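Local coordinates for hypothetical protein TT1466 (Thermus thermophilus, PDB 1IUK), which probably binds coenzyme A through a Rossmann-like domain, although its precise cellular function is unknown, at residues Val76-Pro79 and Asp85-Pro88; Tyr35-Glu38 and Arg42-Pro45; Ala21-Asp24 and Ala29-Val32. All coordinates share one frame; numbering follows the deposited sequence.

Contact 1: Val76-Pro79 and Asp85-Pro88; sequences VFRP and DHLP
R78 and H86 meet through a single polar bond between the loop that follows strand 73-76 and the start of helix 87-93, with helix 80-83 in between; the bends of the R78 chain and the chi1 of H86 bring the two ends together. The CA atoms of R78 and H86 stand 9.3 Å apart, so the side chains must do the bridging. H86 has CG beside its own backbone N and anti to the carbonyl carbon (chi1 -79°), which carries the imidazole across with NE2 leading. R78 starts in the same way but then folds at chi2 and again at chi3, so that it rises past the tip of the ring instead of running straight into it. Its CD passes H86 NE2 at 3.5 Å, and the guanidinium then turns back to place NH1 of R78 3.2 Å from the same NE2.

NH1 is the donor and lies almost in the imidazole plane, at the ring edge. The two flat groups are nevertheless nearly perpendicular, their planes 85° apart, so this is an edge-on hydrogen bond and not a stack. It is moderately bent, with an angle of 153° at the hydrogen. The R78 side chain also touches L19 of the adjoining strand, while at the far side of the imidazole ND1 of H86 is hydrogen-bonded to the E89 carboxylate.

The chemistry is that of a surface polar contact in which H86 is held at both nitrogens. With NE2 accepting from R78 and ND1 facing E89, H86 is probably neutral with its proton on ND1. Its ring rotation is fixed from both sides of the imidazole, and H86 links an arginine and a glutamate.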
ATOM      1  N   VAL A  76      -1.581   2.494  -0.475  1.00 11.48           N
ATOM      2  CA  VAL A  76      -2.129   3.342  -1.521  1.00 12.29           C
ATOM      3  C   VAL A  76      -1.796   4.823  -1.415  1.00 11.28           C
ATOM      4  O   VAL A  76      -2.154   5.491  -0.441  1.00 11.92           O
ATOM      5  CB  VAL A  76      -3.682   3.188  -1.574  1.00 13.78           C
ATOM      6  CG1 VAL A  76      -4.252   3.930  -2.780  1.00 14.22           C
ATOM      7  CG2 VAL A  76      -4.053   1.706  -1.645  1.00 13.67           C
ATOM      8  N   PHE A  77      -1.136   5.331  -2.447  1.00 14.06           N
ATOM      9  CA  PHE A  77      -0.770   6.738  -2.504  1.00 14.65           C
ATOM     10  C   PHE A  77      -1.595   7.489  -3.557  1.00 16.06           C
ATOM     11  O   PHE A  77      -1.462   8.710  -3.691  1.00 14.79           O
ATOM     12  CB  PHE A  77       0.726   6.881  -2.819  1.00 16.20           C
ATOM     13  CG  PHE A  77       1.632   6.533  -1.659  1.00 14.40           C
ATOM     14  CD1 PHE A  77       2.030   7.512  -0.745  1.00 15.13           C
ATOM     15  CD2 PHE A  77       2.077   5.227  -1.479  1.00 15.26           C
ATOM     16  CE1 PHE A  77       2.864   7.188   0.336  1.00 14.00           C
ATOM     17  CE2 PHE A  77       2.909   4.894  -0.401  1.00 16.52           C
ATOM     18  CZ  PHE A  77       3.302   5.882   0.505  1.00 12.54           C
ATOM     19  N   ARG A  78      -2.440   6.774  -4.306  1.00 15.72           N
ATOM     20  CA  ARG A  78      -3.263   7.429  -5.337  1.00 13.50           C
ATOM     21  C   ARG A  78      -4.368   8.248  -4.676  1.00 12.08           C
ATOM     22  O   ARG A  78      -4.946   7.826  -3.678  1.00 15.37           O
ATOM     23  CB  ARG A  78      -3.826   6.393  -6.302  1.00 15.30           C
ATOM     24  CG  ARG A  78      -2.745   5.467  -6.860  1.00 19.25           C
ATOM     25  CD  ARG A  78      -2.398   5.749  -8.311  1.00 23.74           C
ATOM     26  NE  ARG A  78      -2.447   7.163  -8.639  1.00 30.24           N
ATOM     27  CZ  ARG A  78      -3.192   7.682  -9.614  1.00 35.11           C
ATOM     28  NH1 ARG A  78      -3.960   6.903 -10.369  1.00 37.03           N
ATOM     29  NH2 ARG A  78      -3.168   8.988  -9.839  1.00 33.57           N
ATOM     30  N   PRO A  79      -4.662   9.448  -5.220  1.00 13.94           N
ATOM     31  CA  PRO A  79      -5.685  10.363  -4.691  1.00 17.05           C
ATOM     32  C   PRO A  79      -7.081   9.805  -4.738  1.00 15.14           C
ATOM     33  O   PRO A  79      -7.348   8.921  -5.535  1.00 17.09           O
ATOM     34  CB  PRO A  79      -5.535  11.626  -5.542  1.00 17.02           C
ATOM     35  CG  PRO A  79      -4.848  11.184  -6.770  1.00 17.84           C
ATOM     36  CD  PRO A  79      -4.019   9.980  -6.433  1.00 14.56           C
ATOM     37  N   ASP A  85     -11.574   3.991 -10.053  1.00 23.53           N
ATOM     38  CA  ASP A  85     -11.138   3.338 -11.287  1.00 24.00           C
ATOM     39  C   ASP A  85     -10.147   2.215 -11.005  1.00 24.87           C
ATOM     40  O   ASP A  85      -9.818   1.427 -11.895  1.00 24.93           O
ATOM     41  CB  ASP A  85     -10.497   4.355 -12.233  1.00 28.56           C
ATOM     42  CG  ASP A  85     -11.494   5.383 -12.745  1.00 35.39           C
ATOM     43  OD1 ASP A  85     -12.702   5.060 -12.821  1.00 39.22           O
ATOM     44  OD2 ASP A  85     -11.076   6.515 -13.068  1.00 36.72           O
ATOM     45  N   HIS A  86      -9.661   2.147  -9.767  1.00 24.47           N
ATOM     46  CA  HIS A  86      -8.704   1.107  -9.383  1.00 24.15           C
ATOM     47  C   HIS A  86      -9.438  -0.033  -8.664  1.00 20.18           C
ATOM     48  O   HIS A  86      -8.921  -1.145  -8.562  1.00 18.89           O
ATOM     49  CB  HIS A  86      -7.630   1.668  -8.416  1.00 25.10           C
ATOM     50  CG  HIS A  86      -6.528   2.448  -9.079  1.00 26.29           C
ATOM     51  ND1 HIS A  86      -5.560   1.857  -9.865  1.00 26.60           N
ATOM     52  CD2 HIS A  86      -6.204   3.763  -9.014  1.00 26.12           C
ATOM     53  CE1 HIS A  86      -4.689   2.774 -10.252  1.00 28.76           C
ATOM     54  NE2 HIS A  86      -5.056   3.940  -9.749  1.00 28.07           N
ATOM     55  N   LEU A  87     -10.636   0.257  -8.163  1.00 19.42           N
ATOM     56  CA  LEU A  87     -11.414  -0.728  -7.416  1.00 19.17           C
ATOM     57  C   LEU A  87     -11.424  -2.127  -8.004  1.00 17.09           C
ATOM     58  O   LEU A  87     -11.225  -3.102  -7.282  1.00 18.18           O
ATOM     59  CB  LEU A  87     -12.852  -0.248  -7.212  1.00 21.26           C
ATOM     60  CG  LEU A  87     -13.381  -0.260  -5.770  1.00 25.73           C
ATOM     61  CD1 LEU A  87     -14.896  -0.160  -5.780  1.00 22.48           C
ATOM     62  CD2 LEU A  87     -12.938  -1.515  -5.038  1.00 20.39           C
ATOM     63  N   PRO A  88     -11.687  -2.258  -9.311  1.00 18.68           N
ATOM     64  CA  PRO A  88     -11.705  -3.591  -9.928  1.00 18.67           C
ATOM     65  C   PRO A  88     -10.412  -4.385  -9.737  1.00 20.74           C
ATOM     66  O   PRO A  88     -10.450  -5.560  -9.364  1.00 18.12           O
ATOM     67  CB  PRO A  88     -11.981  -3.304 -11.402  1.00 18.17           C
ATOM     68  CG  PRO A  88     -12.644  -1.976 -11.411  1.00 17.30           C
ATOM     69  CD  PRO A  88     -12.045  -1.202 -10.274  1.00 19.40           C
TER

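Contact 2: Tyr35-Glu38 and Arg42-Pro45; sequences YLRE and RVLP
No flat group spans the meeting of L36 and R37 with V43; the Y35 ring and R37 guanidinium lie away from it. The ring of Y35 has CD1 of L36 at its edge, in plane, and meets the H130 ring with the planes about 75° apart, while Y35 OH is hydrogen-bonded to H130 ND1. The guanidinium of R37 is carried beyond the contact, because CG lies anti to the backbone N (chi1 -175°) and the chain stays extended as far as NE.

V43 does the work from the strand by setting its two methyls against the helix at neighbouring points. CG1 of V43 sits 4.0 Å from CB of L36 and 3.9 Å from the backbone N of R37, whereas CG2 of V43 reaches CB of R37 at 4.1 Å. Only the roots of the helical side chains are touched, which lets the CA atoms of R37 and V43 come within 6.0 Å.

Around this join, F56 also packs on V43, and L126 of helix 126-134 on L36. Strand 42-46 is the outermost strand on its side of the parallel sheet, hydrogen-bonded to strand 15-19, and the contact closes the beta-alpha-beta unit that those two strands form with helix 28-38.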
ATOM      1  N   TYR A  35      11.615   3.400   3.468  1.00 15.97           N
ATOM      2  CA  TYR A  35      11.690   3.071   4.884  1.00 19.34           C
ATOM      3  C   TYR A  35      11.228   1.633   5.129  1.00 22.58           C
ATOM      4  O   TYR A  35      11.859   0.875   5.876  1.00 21.72           O
ATOM      5  CB  TYR A  35      10.798   4.012   5.687  1.00 20.32           C
ATOM      6  CG  TYR A  35      10.537   3.542   7.104  1.00 25.37           C
ATOM      7  CD1 TYR A  35       9.433   2.751   7.401  1.00 24.10           C
ATOM      8  CD2 TYR A  35      11.396   3.896   8.151  1.00 26.44           C
ATOM      9  CE1 TYR A  35       9.187   2.321   8.704  1.00 28.59           C
ATOM     10  CE2 TYR A  35      11.161   3.472   9.458  1.00 26.30           C
ATOM     11  CZ  TYR A  35      10.055   2.686   9.730  1.00 29.07           C
ATOM     12  OH  TYR A  35       9.795   2.276  11.021  1.00 25.83           O
ATOM     13  N   LEU A  36      10.112   1.274   4.495  1.00 19.96           N
ATOM     14  CA  LEU A  36       9.516  -0.050   4.644  1.00 18.37           C
ATOM     15  C   LEU A  36      10.451  -1.164   4.219  1.00 18.90           C
ATOM     16  O   LEU A  36      10.535  -2.192   4.889  1.00 21.08           O
ATOM     17  CB  LEU A  36       8.226  -0.129   3.827  1.00 16.50           C
ATOM     18  CG  LEU A  36       6.871   0.116   4.500  1.00 20.56           C
ATOM     19  CD1 LEU A  36       6.997   0.701   5.888  1.00 22.80           C
ATOM     20  CD2 LEU A  36       6.054   1.024   3.606  1.00 17.21           C
ATOM     21  N   ARG A  37      11.148  -0.971   3.105  1.00 17.07           N
ATOM     22  CA  ARG A  37      12.083  -1.975   2.620  1.00 19.81           C
ATOM     23  C   ARG A  37      13.188  -2.195   3.654  1.00 22.77           C
ATOM     24  O   ARG A  37      13.673  -3.310   3.835  1.00 22.36           O
ATOM     25  CB  ARG A  37      12.689  -1.529   1.297  1.00 16.99           C
ATOM     26  CG  ARG A  37      13.590  -2.550   0.641  1.00 22.86           C
ATOM     27  CD  ARG A  37      14.440  -1.871  -0.426  1.00 26.90           C
ATOM     28  NE  ARG A  37      15.115  -2.818  -1.310  1.00 31.52           N
ATOM     29  CZ  ARG A  37      15.913  -2.464  -2.315  1.00 29.07           C
ATOM     30  NH1 ARG A  37      16.139  -1.177  -2.565  1.00 28.16           N
ATOM     31  NH2 ARG A  37      16.486  -3.396  -3.070  1.00 26.60           N
ATOM     32  N   GLU A  38      13.577  -1.117   4.327  1.00 26.58           N
ATOM     33  CA  GLU A  38      14.610  -1.181   5.353  1.00 27.77           C
ATOM     34  C   GLU A  38      14.122  -2.031   6.518  1.00 28.75           C
ATOM     35  O   GLU A  38      14.896  -2.786   7.116  1.00 29.79           O
ATOM     36  CB  GLU A  38      14.927   0.219   5.861  1.00 26.63           C
ATOM     37  CG  GLU A  38      15.558   1.118   4.829  1.00 29.05           C
ATOM     38  CD  GLU A  38      15.979   2.448   5.419  1.00 29.34           C
ATOM     39  OE1 GLU A  38      16.829   3.129   4.810  1.00 33.55           O
ATOM     40  OE2 GLU A  38      15.464   2.819   6.496  1.00 32.85           O
ATOM     41  N   ARG A  42       9.059  -6.716   1.618  1.00 18.27           N
ATOM     42  CA  ARG A  42       9.342  -6.814   0.202  1.00 16.79           C
ATOM     43  C   ARG A  42       8.354  -5.821  -0.387  1.00 18.86           C
ATOM     44  O   ARG A  42       7.144  -6.033  -0.328  1.00 20.43           O
ATOM     45  CB  ARG A  42       9.051  -8.209  -0.341  1.00 19.99           C
ATOM     46  CG  ARG A  42       9.124  -8.257  -1.862  1.00 28.85           C
ATOM     47  CD  ARG A  42       8.936  -9.663  -2.407  1.00 36.51           C
ATOM     48  NE  ARG A  42       9.777  -9.869  -3.580  1.00 43.94           N
ATOM     49  CZ  ARG A  42      10.959 -10.471  -3.543  1.00 48.11           C
ATOM     50  NH1 ARG A  42      11.428 -10.928  -2.384  1.00 48.36           N
ATOM     51  NH2 ARG A  42      11.681 -10.598  -4.654  1.00 49.80           N
ATOM     52  N   VAL A  43       8.866  -4.716  -0.914  1.00 19.71           N
ATOM     53  CA  VAL A  43       8.010  -3.685  -1.482  1.00 17.77           C
ATOM     54  C   VAL A  43       7.943  -3.861  -2.991  1.00 18.59           C
ATOM     55  O   VAL A  43       8.968  -3.962  -3.679  1.00 17.44           O
ATOM     56  CB  VAL A  43       8.526  -2.268  -1.124  1.00 19.22           C
ATOM     57  CG1 VAL A  43       8.582  -2.103   0.381  1.00 17.84           C
ATOM     58  CG2 VAL A  43       9.898  -2.048  -1.713  1.00 24.63           C
ATOM     59  N   LEU A  44       6.712  -3.919  -3.494  1.00 18.20           N
ATOM     60  CA  LEU A  44       6.452  -4.106  -4.912  1.00 15.71           C
ATOM     61  C   LEU A  44       5.838  -2.837  -5.476  1.00 15.13           C
ATOM     62  O   LEU A  44       4.676  -2.524  -5.204  1.00 14.50           O
ATOM     63  CB  LEU A  44       5.502  -5.287  -5.103  1.00 18.67           C
ATOM     64  CG  LEU A  44       5.938  -6.572  -4.396  1.00 16.81           C
ATOM     65  CD1 LEU A  44       4.839  -7.629  -4.506  1.00 20.55           C
ATOM     66  CD2 LEU A  44       7.243  -7.064  -5.007  1.00 19.31           C
ATOM     67  N   PRO A  45       6.621  -2.073  -6.256  1.00 17.13           N
ATOM     68  CA  PRO A  45       6.113  -0.826  -6.841  1.00 15.09           C
ATOM     69  C   PRO A  45       5.112  -1.016  -7.994  1.00 12.40           C
ATOM     70  O   PRO A  45       5.357  -1.785  -8.926  1.00 10.81           O
ATOM     71  CB  PRO A  45       7.387  -0.112  -7.295  1.00 17.09           C
ATOM     72  CG  PRO A  45       8.313  -1.251  -7.676  1.00 16.60           C
ATOM     73  CD  PRO A  45       8.030  -2.320  -6.629  1.00 17.29           C
TER

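Contact 3: Ala21-Asp24 and Ala29-Val32; sequences AHKD and AHYV
H30 turns its imidazole edge toward the H22 backbone, and the other side chains arrange themselves about that ring. CG of H30 is anti to the backbone N (chi1 -177°), which swings the ring off the helix and over the loop. ND1 of H30 then donates to H22 O at 2.6 Å, a short bond that is nearly in the imidazole plane and bent to 151° at the hydrogen. K23 runs alongside H30, the two side chains pointing the same way, and the repeated bends of the lysine bring its NZ to 3.5 Å from CE1 of H30. H30 also meets the ring of F56, and its CB lies 3.1 Å from D24 O.

The residue H22 is held at its N as well as its O. H22 N donates to A29 O at 3.1 Å in a nearly straight bond, the donor standing well above the carbonyl plane. Beside it, the CB atoms of H22 and A29 pack at 3.8 Å, and the H22 ring leads away to meet F50 edge-to-face. An alanine in place of H30 would probably leave H22 O without its ND1 donor and open a gap beside K23 and F56.

D24 pairs its carboxylate with R27 and accepts from S26 N, as in an Asx turn leading into helix 28-38. A loop from the first sheet strand to the following helix, pinned tightly to the helix start, is the place where Rossmann folds commonly receive the phosphates of a nucleotide, and it may help to receive coenzyme A here.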
ATOM      1  N   ALA A  21       3.519   4.244  -6.619  1.00 13.60           N
ATOM      2  CA  ALA A  21       4.954   4.299  -6.309  1.00 13.22           C
ATOM      3  C   ALA A  21       5.624   5.356  -7.168  1.00 16.71           C
ATOM      4  O   ALA A  21       5.377   5.416  -8.371  1.00 14.49           O
ATOM      5  CB  ALA A  21       5.593   2.952  -6.577  1.00 12.29           C
ATOM      6  N   HIS A  22       6.493   6.167  -6.562  1.00 16.92           N
ATOM      7  CA  HIS A  22       7.152   7.245  -7.294  1.00 16.97           C
ATOM      8  C   HIS A  22       8.675   7.149  -7.331  1.00 18.76           C
ATOM      9  O   HIS A  22       9.295   6.615  -6.419  1.00 18.40           O
ATOM     10  CB  HIS A  22       6.740   8.592  -6.707  1.00 13.34           C
ATOM     11  CG  HIS A  22       6.822   9.719  -7.688  1.00 19.52           C
ATOM     12  ND1 HIS A  22       5.705  10.337  -8.209  1.00 21.05           N
ATOM     13  CD2 HIS A  22       7.887  10.314  -8.273  1.00 15.28           C
ATOM     14  CE1 HIS A  22       6.078  11.263  -9.073  1.00 16.87           C
ATOM     15  NE2 HIS A  22       7.397  11.269  -9.130  1.00 22.17           N
ATOM     16  N   LYS A  23       9.264   7.673  -8.400  1.00 21.28           N
ATOM     17  CA  LYS A  23      10.711   7.663  -8.590  1.00 22.15           C
ATOM     18  C   LYS A  23      11.391   8.852  -7.887  1.00 22.93           C
ATOM     19  O   LYS A  23      12.523   8.741  -7.414  1.00 23.50           O
ATOM     20  CB  LYS A  23      11.026   7.706 -10.090  1.00 25.62           C
ATOM     21  CG  LYS A  23      12.170   6.817 -10.513  1.00 32.41           C
ATOM     22  CD  LYS A  23      13.489   7.348  -9.980  1.00 40.48           C
ATOM     23  CE  LYS A  23      13.991   6.529  -8.787  1.00 43.62           C
ATOM     24  NZ  LYS A  23      14.560   7.384  -7.699  1.00 41.55           N
ATOM     25  N   ASP A  24      10.708   9.991  -7.829  1.00 20.67           N
ATOM     26  CA  ASP A  24      11.273  11.182  -7.188  1.00 21.74           C
ATOM     27  C   ASP A  24      11.473  10.934  -5.696  1.00 20.16           C
ATOM     28  O   ASP A  24      10.522  10.657  -4.970  1.00 18.87           O
ATOM     29  CB  ASP A  24      10.351  12.395  -7.417  1.00 23.81           C
ATOM     30  CG  ASP A  24      10.901  13.685  -6.811  1.00 30.96           C
ATOM     31  OD1 ASP A  24      10.302  14.761  -7.047  1.00 31.93           O
ATOM     32  OD2 ASP A  24      11.927  13.627  -6.095  1.00 34.10           O
ATOM     33  N   ALA A  29       5.513   8.788  -1.670  1.00 21.13           N
ATOM     34  CA  ALA A  29       5.313   7.567  -2.443  1.00 18.56           C
ATOM     35  C   ALA A  29       6.656   6.956  -2.807  1.00 19.67           C
ATOM     36  O   ALA A  29       6.724   5.915  -3.463  1.00 15.79           O
ATOM     37  CB  ALA A  29       4.506   7.864  -3.713  1.00 19.13           C
ATOM     38  N   HIS A  30       7.740   7.619  -2.416  1.00 18.10           N
ATOM     39  CA  HIS A  30       9.046   7.055  -2.682  1.00 16.09           C
ATOM     40  C   HIS A  30       9.752   6.806  -1.363  1.00 17.29           C
ATOM     41  O   HIS A  30      10.238   5.701  -1.115  1.00 18.46           O
ATOM     42  CB  HIS A  30       9.918   7.972  -3.533  1.00 15.56           C
ATOM     43  CG  HIS A  30      11.234   7.358  -3.878  1.00 15.35           C
ATOM     44  ND1 HIS A  30      11.463   6.716  -5.075  1.00 18.59           N
ATOM     45  CD2 HIS A  30      12.360   7.194  -3.144  1.00 18.61           C
ATOM     46  CE1 HIS A  30      12.671   6.181  -5.063  1.00 22.88           C
ATOM     47  NE2 HIS A  30      13.236   6.457  -3.902  1.00 20.04           N
ATOM     48  N   TYR A  31       9.789   7.814  -0.500  1.00 18.31           N
ATOM     49  CA  TYR A  31      10.494   7.637   0.763  1.00 18.62           C
ATOM     50  C   TYR A  31       9.808   6.753   1.802  1.00 19.31           C
ATOM     51  O   TYR A  31      10.497   6.148   2.626  1.00 19.80           O
ATOM     52  CB  TYR A  31      10.914   8.999   1.357  1.00 16.70           C
ATOM     53  CG  TYR A  31       9.830   9.908   1.878  1.00 14.21           C
ATOM     54  CD1 TYR A  31       9.173   9.632   3.075  1.00 10.16           C
ATOM     55  CD2 TYR A  31       9.512  11.097   1.207  1.00 13.00           C
ATOM     56  CE1 TYR A  31       8.226  10.515   3.597  1.00 14.60           C
ATOM     57  CE2 TYR A  31       8.568  11.986   1.720  1.00 15.15           C
ATOM     58  CZ  TYR A  31       7.928  11.690   2.914  1.00 16.00           C
ATOM     59  OH  TYR A  31       6.980  12.552   3.419  1.00 19.57           O
ATOM     60  N   VAL A  32       8.477   6.641   1.770  1.00 17.15           N
ATOM     61  CA  VAL A  32       7.800   5.765   2.734  1.00 16.17           C
ATOM     62  C   VAL A  32       8.148   4.320   2.336  1.00 18.33           C
ATOM     63  O   VAL A  32       8.538   3.498   3.179  1.00 21.74           O
ATOM     64  CB  VAL A  32       6.274   6.004   2.753  1.00 14.33           C
ATOM     65  CG1 VAL A  32       5.574   4.874   3.489  1.00 10.82           C
ATOM     66  CG2 VAL A  32       5.969   7.332   3.434  1.00 11.67           C
TER

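Overall arrangement
The three contacts illustrate how chemistry follows depth within one Rossmann-like domain. Contact 2 is buried and mainly aliphatic, without hydrogen bonds across it, contact 3 is partly buried and relies on backbone-directed hydrogen bonds, and contact 1 lies at the surface, where two polar side chains reach across. Contacts 2 and 3 share helix 28-38, one near its end and the other near its start, and touch where P45 packs on A21. Contact 1, across the chain's centre from contact 2, uses other elements but is tied to contact 3 by F77, whose ring packs against A29 and V32. Contacts 1 and 3 both involve loops that follow parallel strands, whereas contact 2 joins helix to strand.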